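Local coordinates for PT26-6P (Thermococcus sp., PDB 2WB7), which is of unknown function but is encoded by a mobile genetic element of euryarchaea and contains two immunoglobulin-like domains and a helical domain, at residues D153-T158 and W374-P379; Y255-A260 and I268-S273; D352-G357 and N500-Q505; M380-S385 and A495-N500. One frame throughout, in Å; residues are numbered along the deposited sequence.

In the fold
Interactions 1, 2 and 3 all involve the eight-stranded antiparallel sheet, where strands 350-364, 370-379, 253-261 and 266-272 lie next to one another in that order. Interaction 1 lays helix 149-157 over strand 370-379, and interaction 2, centred about 12 Å away, joins the two strands of the adjacent hairpin, 253-261 and 266-272. Glu378 and His354 link interaction 1 to interaction 3 through a hydrogen bond of 2.8 Å between Glu378 OE2 and His354 ND1. Strand 370-379 then runs out into the loop of interaction 4, whose centre is about 7 Å from that of interaction 3. Those two contacts fasten both sides of the turn between helices 471-499 and 503-523 to the sheet domain.

Interaction 1: D153-T158 and W374-P379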
loop_
_atom_site.group_PDB
_atom_site.type_symbol
_atom_site.label_atom_id
_atom_site.label_comp_id
_atom_site.label_asym_id
_atom_site.label_seq_id
_atom_site.Cartn_x
_atom_site.Cartn_y
_atom_site.Cartn_z
ATOM N N ASP A 153 10.149 9.286 -7.544
ATOM C CA ASP A 153 11.056 8.166 -7.344
ATOM C C ASP A 153 11.370 8.073 -5.872
ATOM O O ASP A 153 11.457 6.995 -5.298
ATOM C CB ASP A 153 12.380 8.400 -8.075
ATOM C CG ASP A 153 12.221 8.497 -9.584
ATOM O OD1 ASP A 153 11.308 7.827 -10.131
ATOM O OD2 ASP A 153 13.030 9.220 -10.222
ATOM N N LYS A 154 11.553 9.236 -5.266
ATOM C CA LYS A 154 11.964 9.308 -3.883
ATOM C C LYS A 154 10.958 8.596 -3.003
ATOM O O LYS A 154 11.318 7.915 -2.041
ATOM C CB LYS A 154 12.097 10.762 -3.465
ATOM C CG LYS A 154 12.922 10.943 -2.239
ATOM C CD LYS A 154 13.080 12.410 -1.908
ATOM C CE LYS A 154 13.919 12.577 -0.647
ATOM N NZ LYS A 154 13.950 14.017 -0.260
ATOM N N ILE A 155 9.685 8.738 -3.342
ATOM C CA ILE A 155 8.628 8.088 -2.566
ATOM C C ILE A 155 8.873 6.592 -2.424
ATOM O O ILE A 155 8.770 6.046 -1.332
ATOM C CB ILE A 155 7.250 8.329 -3.186
ATOM C CG1 ILE A 155 6.878 9.807 -3.037
ATOM C CG2 ILE A 155 6.230 7.444 -2.531
ATOM C CD1 ILE A 155 5.723 10.241 -3.865
ATOM N N TRP A 156 9.211 5.934 -3.530
ATOM C CA TRP A 156 9.339 4.479 -3.537
ATOM C C TRP A 156 10.720 3.998 -3.136
ATOM O O TRP A 156 10.921 2.797 -2.978
ATOM C CB TRP A 156 8.970 3.913 -4.911
ATOM C CG TRP A 156 7.739 4.538 -5.432
ATOM C CD1 TRP A 156 7.623 5.370 -6.509
ATOM C CD2 TRP A 156 6.433 4.433 -4.861
ATOM N NE1 TRP A 156 6.318 5.779 -6.648
ATOM C CE2 TRP A 156 5.568 5.215 -5.649
ATOM C CE3 TRP A 156 5.910 3.751 -3.759
ATOM C CZ2 TRP A 156 4.216 5.330 -5.372
ATOM C CZ3 TRP A 156 4.570 3.872 -3.483
ATOM C CH2 TRP A 156 3.737 4.658 -4.285
ATOM N N ASN A 157 11.669 4.916 -2.975
ATOM C CA ASN A 157 13.046 4.503 -2.703
ATOM C C ASN A 157 13.573 4.870 -1.310
ATOM O O ASN A 157 14.619 4.394 -0.893
ATOM C CB ASN A 157 13.983 4.994 -3.799
ATOM C CG ASN A 157 13.595 4.452 -5.168
ATOM O OD1 ASN A 157 13.490 5.207 -6.148
ATOM N ND2 ASN A 157 13.334 3.140 -5.240
ATOM N N THR A 158 12.840 5.710 -0.595
ATOM C CA THR A 158 13.255 6.089 0.732
ATOM C C THR A 158 12.990 4.948 1.697
ATOM O O THR A 158 11.955 4.291 1.633
ATOM C CB THR A 158 12.522 7.320 1.202
ATOM O OG1 THR A 158 12.766 8.389 0.282
ATOM C CG2 THR A 158 13.015 7.705 2.559
ATOM N N TRP A 374 1.438 10.351 6.454
ATOM C CA TRP A 374 1.130 10.440 5.047
ATOM C C TRP A 374 1.031 9.057 4.437
ATOM O O TRP A 374 1.627 8.097 4.937
ATOM C CB TRP A 374 2.197 11.258 4.314
ATOM C CG TRP A 374 3.555 10.624 4.307
ATOM C CD1 TRP A 374 4.517 10.755 5.254
ATOM C CD2 TRP A 374 4.087 9.747 3.307
ATOM N NE1 TRP A 374 5.628 10.029 4.898
ATOM C CE2 TRP A 374 5.388 9.399 3.711
ATOM C CE3 TRP A 374 3.586 9.218 2.112
ATOM C CZ2 TRP A 374 6.197 8.550 2.969
ATOM C CZ3 TRP A 374 4.399 8.373 1.370
ATOM C CH2 TRP A 374 5.689 8.052 1.801
ATOM N N LEU A 375 0.260 8.964 3.356
ATOM C CA LEU A 375 0.184 7.743 2.562
ATOM C C LEU A 375 0.258 8.069 1.071
ATOM O O LEU A 375 -0.286 9.088 0.600
ATOM C CB LEU A 375 -1.094 6.964 2.856
ATOM C CG LEU A 375 -1.179 5.579 2.201
ATOM C CD1 LEU A 375 -0.275 4.606 2.888
ATOM C CD2 LEU A 375 -2.599 5.058 2.272
ATOM N N ALA A 376 0.958 7.214 0.339
ATOM C CA ALA A 376 0.990 7.308 -1.106
ATOM C C ALA A 376 0.556 5.954 -1.623
ATOM O O ALA A 376 0.992 4.921 -1.113
ATOM C CB ALA A 376 2.395 7.653 -1.600
ATOM N N ALA A 377 -0.321 5.954 -2.613
ATOM C CA ALA A 377 -0.808 4.704 -3.164
ATOM C C ALA A 377 -0.952 4.909 -4.647
ATOM O O ALA A 377 -1.633 5.840 -5.090
ATOM C CB ALA A 377 -2.150 4.320 -2.551
ATOM N N GLU A 378 -0.287 4.058 -5.416
ATOM C CA GLU A 378 -0.327 4.177 -6.861
ATOM C C GLU A 378 -1.009 2.954 -7.482
ATOM O O GLU A 378 -0.502 1.837 -7.386
ATOM C CB GLU A 378 1.078 4.388 -7.424
ATOM C CG GLU A 378 1.153 4.200 -8.918
ATOM C CD GLU A 378 2.526 4.500 -9.507
ATOM O OE1 GLU A 378 3.440 4.885 -8.750
ATOM O OE2 GLU A 378 2.682 4.356 -10.740
ATOM N N PRO A 379 -2.182 3.167 -8.098
ATOM C CA PRO A 379 -2.903 2.096 -8.772
ATOM C C PRO A 379 -2.028 1.542 -9.868
ATOM O O PRO A 379 -1.488 2.309 -10.664
ATOM C CB PRO A 379 -4.104 2.814 -9.389
ATOM C CG PRO A 379 -4.282 4.037 -8.568
ATOM C CD PRO A 379 -2.901 4.449 -8.161
#
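Ala376 is the small bump at the middle of this contact, and three larger groups form the hollow that receives it. Its methyl points toward the helix; CB lies 4.0 Å from Ile155 CG2 and 4.2 Å from the Trp156 ring tip, CH2, while the edge of the Trp374 ring adjoins it in plane. Ile155 CG2, anti to the backbone N (CG1 at chi1 -68°), does double duty as a knob. On one side it rests against Ala376, and on the other it sits 3.7 Å above the plane of the Trp156 ring, over its centre. The indole of Trp156 thus wedges forward from the helix, between its neighbour's methyl and Glu378. There its CZ2 is 3.9 Å from Glu378 CB and 3.5 Å from Glu378 OE1, the extended glutamate crossing it obliquely with the ring and carboxylate planes 52° apart. The glutamate tip is anchored by Tyr152 OH at OE1 and by His354 at OE2, whereas Trp374 NE1 reaches Asp132 OD1. Lys258 adds a cation-pi contact to the Trp156 ring. An alanine in place of Trp156 would remove the indole that lies against Ala376 and Glu378, and with it the cation-pi partner of Lys258, and would probably loosen the seat of the helix on the strand. No polar bond joins the two segments, so the fit rests on shape. The arrangement is a helix laid across the face of an antiparallel sheet, the axes of segments 153-157 and 374-379 being 105° apart, and it joins the two immunoglobulin-like domains of the chain.

Interaction 2: Y255-A260 and I268-S273; sequences YQNKYA and IITAAS
Direct backbone pairing between these two strands comes down to one hydrogen bond, from Tyr255 N to Thr270 O at 2.9 Å, nearly straight at 167° though the donor stands above the carbonyl plane. Further along, the axes of segments 257-260 and 268-272 come no closer than 8.6 Å, and polar side chains bridge them. Asn257, with CG anti to its carbonyl carbon, gives an ND2 hydrogen to Thr270 OG1 at 2.9 Å, the hydroxyl lying in the plane of the amide. Tyr259 stretches its whole ring across so that OH donates to Ile268 O at 2.7 Å, in the plane of that carbonyl. A water fills in between: it accepts from Thr270 N at 2.7 Å and lies within bonding distance of Tyr255 O and Asn257 OD1.

Apolar contacts flank these bonds. Asn257 CB rests over one face of the Tyr259 ring, toward its rim, and Ala272 CB lies 3.9 Å from Tyr255 CE1. Outside, Ile269 packs on alanines of helix 21-34 and Thr270 on Phe286. Of a different kind is the Ser273 carbonyl oxygen, a polar atom at the edge of the Tyr255 ring, whose hydroxyl goes to Gly236 O.

In this part of the hairpin, Asn257, Tyr259 and the water supply polar partners for Thr270 N and Ile268 O where the backbones are too far apart to pair directly.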
loop_
_atom_site.group_PDB
_atom_site.type_symbol
_atom_site.label_atom_id
_atom_site.label_comp_id
_atom_site.label_asym_id
_atom_site.label_seq_id
_atom_site.Cartn_x
_atom_site.Cartn_y
_atom_site.Cartn_z
ATOM N N TYR A 255 -7.954 -2.303 -8.325
ATOM C CA TYR A 255 -6.577 -2.408 -8.796
ATOM C C TYR A 255 -5.662 -2.759 -7.633
ATOM O O TYR A 255 -5.927 -2.382 -6.491
ATOM C CB TYR A 255 -6.127 -1.105 -9.490
ATOM C CG TYR A 255 -6.330 -1.115 -10.993
ATOM C CD1 TYR A 255 -7.534 -0.719 -11.566
ATOM C CD2 TYR A 255 -5.312 -1.531 -11.839
ATOM C CE1 TYR A 255 -7.709 -0.741 -12.933
ATOM C CE2 TYR A 255 -5.474 -1.555 -13.197
ATOM C CZ TYR A 255 -6.662 -1.162 -13.739
ATOM O OH TYR A 255 -6.801 -1.196 -15.103
ATOM N N GLN A 256 -4.598 -3.498 -7.904
ATOM C CA GLN A 256 -3.540 -3.571 -6.919
ATOM C C GLN A 256 -2.990 -2.140 -6.811
ATOM O O GLN A 256 -2.976 -1.394 -7.805
ATOM C CB GLN A 256 -2.440 -4.551 -7.342
ATOM C CG GLN A 256 -2.870 -6.001 -7.528
ATOM C CD GLN A 256 -3.346 -6.647 -6.248
ATOM O OE1 GLN A 256 -2.924 -6.283 -5.146
ATOM N NE2 GLN A 256 -4.235 -7.622 -6.383
ATOM N N ASN A 257 -2.564 -1.746 -5.612
ATOM C CA ASN A 257 -1.893 -0.465 -5.416
ATOM C C ASN A 257 -0.490 -0.711 -4.890
ATOM O O ASN A 257 -0.268 -1.644 -4.138
ATOM C CB ASN A 257 -2.629 0.394 -4.382
ATOM C CG ASN A 257 -3.847 1.086 -4.939
ATOM O OD1 ASN A 257 -4.965 0.620 -4.764
ATOM N ND2 ASN A 257 -3.644 2.209 -5.594
ATOM N N LYS A 258 0.447 0.150 -5.262
ATOM C CA LYS A 258 1.748 0.185 -4.627
ATOM C C LYS A 258 1.669 1.236 -3.511
ATOM O O LYS A 258 1.216 2.350 -3.742
ATOM C CB LYS A 258 2.789 0.591 -5.660
ATOM C CG LYS A 258 4.189 0.066 -5.400
ATOM C CD LYS A 258 5.239 0.958 -6.058
ATOM C CE LYS A 258 4.709 1.677 -7.316
ATOM N NZ LYS A 258 5.713 2.664 -7.898
ATOM N N TYR A 259 2.088 0.885 -2.300
ATOM C CA TYR A 259 1.934 1.783 -1.153
ATOM C C TYR A 259 3.263 2.249 -0.588
ATOM O O TYR A 259 4.226 1.496 -0.604
ATOM C CB TYR A 259 1.196 1.083 -0.017
ATOM C CG TYR A 259 -0.225 0.681 -0.307
ATOM C CD1 TYR A 259 -0.533 -0.633 -0.636
ATOM C CD2 TYR A 259 -1.259 1.605 -0.221
ATOM C CE1 TYR A 259 -1.842 -1.012 -0.896
ATOM C CE2 TYR A 259 -2.560 1.246 -0.477
ATOM C CZ TYR A 259 -2.852 -0.068 -0.805
ATOM O OH TYR A 259 -4.150 -0.448 -1.065
ATOM N N ALA A 260 3.294 3.478 -0.067
ATOM C CA ALA A 260 4.393 3.952 0.762
ATOM C C ALA A 260 3.813 4.835 1.867
ATOM O O ALA A 260 2.799 5.501 1.653
ATOM C CB ALA A 260 5.403 4.732 -0.063
ATOM N N ILE A 268 -5.779 3.070 1.285
ATOM C CA ILE A 268 -6.509 3.540 0.135
ATOM C C ILE A 268 -6.814 2.350 -0.758
ATOM O O ILE A 268 -5.905 1.591 -1.135
ATOM C CB ILE A 268 -5.706 4.575 -0.647
ATOM C CG1 ILE A 268 -5.487 5.826 0.203
ATOM C CG2 ILE A 268 -6.408 4.917 -1.953
ATOM C CD1 ILE A 268 -4.761 6.943 -0.548
ATOM N N ILE A 269 -8.090 2.164 -1.080
ATOM C CA ILE A 269 -8.460 1.154 -2.063
ATOM C C ILE A 269 -8.772 1.866 -3.375
ATOM O O ILE A 269 -9.405 2.936 -3.369
ATOM C CB ILE A 269 -9.673 0.318 -1.616
ATOM C CG1 ILE A 269 -9.298 -0.556 -0.426
ATOM C CG2 ILE A 269 -10.148 -0.556 -2.752
ATOM C CD1 ILE A 269 -7.995 -1.299 -0.618
ATOM N N THR A 270 -8.310 1.305 -4.490
ATOM C CA THR A 270 -8.577 1.905 -5.797
ATOM C C THR A 270 -9.481 1.020 -6.622
ATOM O O THR A 270 -9.190 -0.157 -6.836
ATOM C CB THR A 270 -7.290 2.125 -6.633
ATOM O OG1 THR A 270 -6.409 3.050 -5.976
ATOM C CG2 THR A 270 -7.657 2.694 -7.977
ATOM N N ALA A 271 -10.586 1.577 -7.092
ATOM C CA ALA A 271 -11.345 0.930 -8.139
ATOM C C ALA A 271 -11.303 1.862 -9.340
ATOM O O ALA A 271 -11.405 3.080 -9.188
ATOM C CB ALA A 271 -12.753 0.690 -7.699
ATOM N N ALA A 272 -11.134 1.299 -10.531
ATOM C CA ALA A 272 -11.110 2.115 -11.735
ATOM C C ALA A 272 -11.736 1.369 -12.916
ATOM O O ALA A 272 -12.168 0.227 -12.760
ATOM C CB ALA A 272 -9.693 2.526 -12.039
ATOM N N SER A 273 -11.814 2.029 -14.079
ATOM C CA SER A 273 -12.179 1.363 -15.326
ATOM C C SER A 273 -11.077 0.408 -15.676
ATOM O O SER A 273 -9.921 0.651 -15.334
ATOM C CB SER A 273 -12.286 2.363 -16.467
ATOM O OG SER A 273 -12.905 3.550 -16.036
HETATM O O HOH W 1 -7.098 -1.161 -4.419
#

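Interaction 3: D352-G357 and N500-Q505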
loop_
_atom_site.group_PDB
_atom_site.type_symbol
_atom_site.label_atom_id
_atom_site.label_comp_id
_atom_site.label_asym_id
_atom_site.label_seq_id
_atom_site.Cartn_x
_atom_site.Cartn_y
_atom_site.Cartn_z
ATOM N N ASP A 352 3.046 8.064 -21.493
ATOM C CA ASP A 352 1.930 7.426 -20.824
ATOM C C ASP A 352 1.552 8.256 -19.611
ATOM O O ASP A 352 2.080 9.346 -19.423
ATOM C CB ASP A 352 2.303 6.007 -20.401
ATOM C CG ASP A 352 3.422 5.966 -19.345
ATOM O OD1 ASP A 352 4.326 5.112 -19.466
ATOM O OD2 ASP A 352 3.398 6.763 -18.380
ATOM N N TYR A 353 0.641 7.737 -18.796
ATOM C CA TYR A 353 0.239 8.397 -17.568
ATOM C C TYR A 353 0.301 7.428 -16.380
ATOM O O TYR A 353 0.127 6.220 -16.541
ATOM C CB TYR A 353 -1.195 8.900 -17.685
ATOM C CG TYR A 353 -1.413 10.091 -18.579
ATOM C CD1 TYR A 353 -1.335 9.979 -19.960
ATOM C CD2 TYR A 353 -1.751 11.317 -18.041
ATOM C CE1 TYR A 353 -1.563 11.076 -20.775
ATOM C CE2 TYR A 353 -1.976 12.408 -18.838
ATOM C CZ TYR A 353 -1.875 12.284 -20.202
ATOM O OH TYR A 353 -2.106 13.385 -20.977
ATOM N N HIS A 354 0.534 7.979 -15.190
ATOM C CA HIS A 354 0.469 7.237 -13.942
ATOM C C HIS A 354 -0.622 7.854 -13.073
ATOM O O HIS A 354 -0.918 9.054 -13.175
ATOM C CB HIS A 354 1.800 7.332 -13.198
ATOM C CG HIS A 354 2.890 6.485 -13.776
ATOM N ND1 HIS A 354 3.628 5.598 -13.014
ATOM C CD2 HIS A 354 3.375 6.394 -15.038
ATOM C CE1 HIS A 354 4.514 4.989 -13.784
ATOM N NE2 HIS A 354 4.387 5.459 -15.015
ATOM N N ALA A 355 -1.235 7.039 -12.220
ATOM C CA ALA A 355 -2.224 7.547 -11.285
ATOM C C ALA A 355 -1.582 7.472 -9.918
ATOM O O ALA A 355 -0.865 6.511 -9.628
ATOM C CB ALA A 355 -3.497 6.709 -11.333
ATOM N N LEU A 356 -1.812 8.490 -9.089
ATOM C CA LEU A 356 -1.269 8.508 -7.737
ATOM C C LEU A 356 -2.243 9.158 -6.768
ATOM O O LEU A 356 -2.981 10.076 -7.126
ATOM C CB LEU A 356 0.050 9.263 -7.705
ATOM C CG LEU A 356 0.823 9.317 -6.392
ATOM C CD1 LEU A 356 1.562 8.032 -6.147
ATOM C CD2 LEU A 356 1.811 10.460 -6.435
ATOM N N GLY A 357 -2.245 8.666 -5.534
ATOM C CA GLY A 357 -3.019 9.280 -4.463
ATOM C C GLY A 357 -2.126 9.579 -3.281
ATOM O O GLY A 357 -1.386 8.706 -2.802
ATOM N N ASN A 500 11.900 4.637 -23.141
ATOM C CA ASN A 500 11.732 6.073 -22.894
ATOM C C ASN A 500 11.602 6.504 -21.453
ATOM O O ASN A 500 11.048 7.567 -21.180
ATOM C CB ASN A 500 10.556 6.635 -23.670
ATOM C CG ASN A 500 10.730 6.472 -25.143
ATOM O OD1 ASN A 500 10.715 5.351 -25.645
ATOM N ND2 ASN A 500 10.923 7.589 -25.856
ATOM N N GLY A 501 12.114 5.697 -20.535
ATOM C CA GLY A 501 12.223 6.141 -19.157
ATOM C C GLY A 501 11.068 5.788 -18.244
ATOM O O GLY A 501 10.889 6.416 -17.202
ATOM N N ASP A 502 10.287 4.781 -18.605
ATOM C CA ASP A 502 9.277 4.291 -17.694
ATOM C C ASP A 502 9.342 2.791 -17.600
ATOM O O ASP A 502 8.464 2.091 -18.088
ATOM C CB ASP A 502 7.891 4.721 -18.145
ATOM C CG ASP A 502 6.842 4.489 -17.084
ATOM O OD1 ASP A 502 7.181 3.852 -16.065
ATOM O OD2 ASP A 502 5.682 4.934 -17.276
ATOM N N LEU A 503 10.382 2.294 -16.957
ATOM C CA LEU A 503 10.579 0.863 -16.849
ATOM C C LEU A 503 9.575 0.216 -15.893
ATOM O O LEU A 503 9.256 -0.974 -16.019
ATOM C CB LEU A 503 12.011 0.585 -16.415
ATOM C CG LEU A 503 12.384 -0.873 -16.190
ATOM C CD1 LEU A 503 11.972 -1.804 -17.378
ATOM C CD2 LEU A 503 13.893 -0.947 -15.876
ATOM N N GLU A 504 9.067 0.989 -14.938
ATOM C CA GLU A 504 8.093 0.445 -13.997
ATOM C C GLU A 504 6.842 0.039 -14.738
ATOM O O GLU A 504 6.421 -1.112 -14.663
ATOM C CB GLU A 504 7.735 1.450 -12.914
ATOM C CG GLU A 504 8.935 1.991 -12.129
ATOM C CD GLU A 504 9.494 3.324 -12.689
ATOM O OE1 GLU A 504 9.158 3.695 -13.849
ATOM O OE2 GLU A 504 10.281 3.993 -11.964
ATOM N N GLN A 505 6.232 0.985 -15.451
ATOM C CA GLN A 505 5.015 0.666 -16.197
ATOM C C GLN A 505 5.273 -0.386 -17.288
ATOM O O GLN A 505 4.393 -1.186 -17.619
ATOM C CB GLN A 505 4.340 1.920 -16.759
ATOM C CG GLN A 505 2.913 1.649 -17.226
ATOM C CD GLN A 505 2.099 2.906 -17.438
ATOM O OE1 GLN A 505 1.753 3.623 -16.485
ATOM N NE2 GLN A 505 1.763 3.176 -18.697
#
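Two carboxyl groups meet at the heart of this buried contact: Asp352 OD1 and Asp502 OD2 are 2.6 Å apart, their planes turned 63° to each other. Such closeness is consistent with one of the acids retaining a proton. Asp352 places its group there with CG in the crowded position between the backbone N and the carbonyl carbon (chi1 65°).

The same Asp502 OD2 accepts a hydrogen bond from His354 NE2, at 2.7 Å and almost straight, with the oxygen in the ring plane. The acid does a second job through OD1, which caps the first turn of helix 503-523 by taking the N-H of Gln505 at 3.1 Å; Asp502 is thus an N-cap residue tied to the sheet. His354 is gripped at both nitrogens, since ND1 meets Glu378 OE2, and two acidic partners would favour a positively charged imidazole. The tip of the Gln505 side chain reaches over one face of that imidazole, toward its rim, with the planes 23° apart, and comes tip to tip with the Asp352 carboxylate as well.

Around this polar core, strand 301-314 flanks strand 350-364 through backbone bonds to Asp352 and His354, and the Gly501 carbonyl is held by Arg149 from the helix 149-157. The start of helix 503-523, which follows helix 471-499 after a short turn, is thereby pinned against the strand.

Interaction 4: M380-S385 and A495-N500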
loop_
_atom_site.group_PDB
_atom_site.type_symbol
_atom_site.label_atom_id
_atom_site.label_comp_id
_atom_site.label_asym_id
_atom_site.label_seq_id
_atom_site.Cartn_x
_atom_site.Cartn_y
_atom_site.Cartn_z
HETATM N N MSE A 380 -1.863 0.225 -9.899
HETATM C CA MSE A 380 -0.929 -0.395 -10.826
HETATM C C MSE A 380 -1.541 -0.475 -12.219
HETATM O O MSE A 380 -1.756 -1.557 -12.764
HETATM C CB MSE A 380 -0.537 -1.766 -10.299
HETATM C CG MSE A 380 0.239 -1.694 -8.993
HETATM SE SE MSE A 380 1.964 -0.920 -9.312
HETATM C CE MSE A 380 2.720 -2.596 -9.869
ATOM N N ILE A 381 -1.865 0.685 -12.778
ATOM C CA ILE A 381 -2.520 0.731 -14.070
ATOM C C ILE A 381 -1.461 0.765 -15.153
ATOM O O ILE A 381 -0.265 0.827 -14.872
ATOM C CB ILE A 381 -3.461 1.957 -14.214
ATOM C CG1 ILE A 381 -2.719 3.273 -13.946
ATOM C CG2 ILE A 381 -4.641 1.843 -13.286
ATOM C CD1 ILE A 381 -2.356 4.085 -15.215
ATOM N N SER A 382 -1.898 0.702 -16.394
ATOM C CA SER A 382 -1.004 0.958 -17.504
ATOM C C SER A 382 -1.808 1.641 -18.599
ATOM O O SER A 382 -2.944 1.244 -18.887
ATOM C CB SER A 382 -0.419 -0.335 -18.032
ATOM O OG SER A 382 0.253 -0.085 -19.255
ATOM N N VAL A 383 -1.236 2.680 -19.190
ATOM C CA VAL A 383 -1.918 3.349 -20.278
ATOM C C VAL A 383 -1.338 2.870 -21.588
ATOM O O VAL A 383 -0.155 3.020 -21.827
ATOM C CB VAL A 383 -1.799 4.844 -20.174
ATOM C CG1 VAL A 383 -2.488 5.472 -21.355
ATOM C CG2 VAL A 383 -2.402 5.329 -18.841
ATOM N N LEU A 384 -2.167 2.259 -22.418
ATOM C CA LEU A 384 -1.706 1.687 -23.686
ATOM C C LEU A 384 -1.822 2.690 -24.825
ATOM O O LEU A 384 -2.612 3.640 -24.756
ATOM C CB LEU A 384 -2.516 0.440 -24.040
ATOM C CG LEU A 384 -2.506 -0.672 -23.000
ATOM C CD1 LEU A 384 -3.581 -1.644 -23.304
ATOM C CD2 LEU A 384 -1.173 -1.364 -22.981
ATOM N N SER A 385 -1.042 2.471 -25.880
ATOM C CA SER A 385 -1.164 3.273 -27.105
ATOM C C SER A 385 -1.888 2.457 -28.174
ATOM O O SER A 385 -1.928 1.228 -28.098
ATOM C CB SER A 385 0.215 3.690 -27.609
ATOM O OG SER A 385 0.924 2.564 -28.098
ATOM N N ALA A 495 8.244 -2.501 -24.448
ATOM C CA ALA A 495 9.496 -2.059 -25.037
ATOM C C ALA A 495 9.532 -0.543 -25.184
ATOM O O ALA A 495 10.509 0.096 -24.831
ATOM C CB ALA A 495 9.711 -2.737 -26.374
ATOM N N ARG A 496 8.445 0.023 -25.692
ATOM C CA ARG A 496 8.357 1.460 -25.927
ATOM C C ARG A 496 8.507 2.264 -24.640
ATOM O O ARG A 496 9.184 3.295 -24.612
ATOM C CB ARG A 496 7.035 1.804 -26.614
ATOM C CG ARG A 496 6.839 3.296 -26.912
ATOM C CD ARG A 496 5.468 3.612 -27.556
ATOM N NE ARG A 496 4.334 3.211 -26.716
ATOM C CZ ARG A 496 3.689 4.024 -25.878
ATOM N NH1 ARG A 496 4.058 5.297 -25.774
ATOM N NH2 ARG A 496 2.677 3.556 -25.145
ATOM N N LYS A 497 7.888 1.779 -23.571
ATOM C CA LYS A 497 8.020 2.404 -22.270
ATOM C C LYS A 497 9.421 2.227 -21.706
ATOM O O LYS A 497 10.017 3.182 -21.217
ATOM C CB LYS A 497 6.976 1.840 -21.317
ATOM C CG LYS A 497 5.624 2.491 -21.506
ATOM C CD LYS A 497 4.479 1.610 -21.110
ATOM C CE LYS A 497 3.175 2.338 -21.396
ATOM N NZ LYS A 497 2.005 1.600 -20.854
ATOM N N ALA A 498 9.952 1.008 -21.775
ATOM C CA ALA A 498 11.310 0.755 -21.301
ATOM C C ALA A 498 12.294 1.724 -21.959
ATOM O O ALA A 498 13.031 2.427 -21.279
ATOM C CB ALA A 498 11.710 -0.670 -21.558
ATOM N N LEU A 499 12.279 1.789 -23.283
ATOM C CA LEU A 499 13.145 2.703 -24.025
ATOM C C LEU A 499 13.028 4.189 -23.687
ATOM O O LEU A 499 13.954 4.938 -23.957
ATOM C CB LEU A 499 12.906 2.554 -25.521
ATOM C CG LEU A 499 13.436 1.286 -26.171
ATOM C CD1 LEU A 499 12.929 1.235 -27.609
ATOM C CD2 LEU A 499 14.973 1.248 -26.091
ATOM N N ASN A 500 11.900 4.637 -23.141
ATOM C CA ASN A 500 11.732 6.073 -22.894
ATOM C C ASN A 500 11.602 6.504 -21.453
ATOM O O ASN A 500 11.048 7.567 -21.180
ATOM C CB ASN A 500 10.556 6.635 -23.670
ATOM C CG ASN A 500 10.730 6.472 -25.143
ATOM O OD1 ASN A 500 10.715 5.351 -25.645
ATOM N ND2 ASN A 500 10.923 7.589 -25.856
#
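The loop leaving strand 370-379 starts its contact at Ser382, whose OG lies 2.9 Å from Lys497 NZ and is hydrogen-bonded to Asp509 OD1. Val383 follows: its carbonyl oxygen accepts a hydrogen bond from Lys497 NZ at 2.8 Å, the ammonium group standing above the carbonyl plane. Lys497 gets there with CG anti to its carbonyl carbon and an otherwise extended chain, while its NZ also forms a salt bridge with Asp509. The Val383 side chain meanwhile touches Tyr353 on the sheet side. Ser385 closes the contact by resting on the guanidinium of Arg496, with CB 3.5 Å from NH2 over one face. A bend at chi3 (59°) turns the arginine back to this position, and its NH1 binds Leu351 O. Asn493 holds the Ser385 backbone N. An alanine here in place of Lys497 would remove the ammonium group shared by Val383 O and Asp509, and would probably leave the loop less firmly held to helix 471-499. Apart from the serine on the guanidinium, the contact is polar: a buried lysine, its charge likely balanced by Asp509, ties the loop carbonyl to two helices of the helical domain.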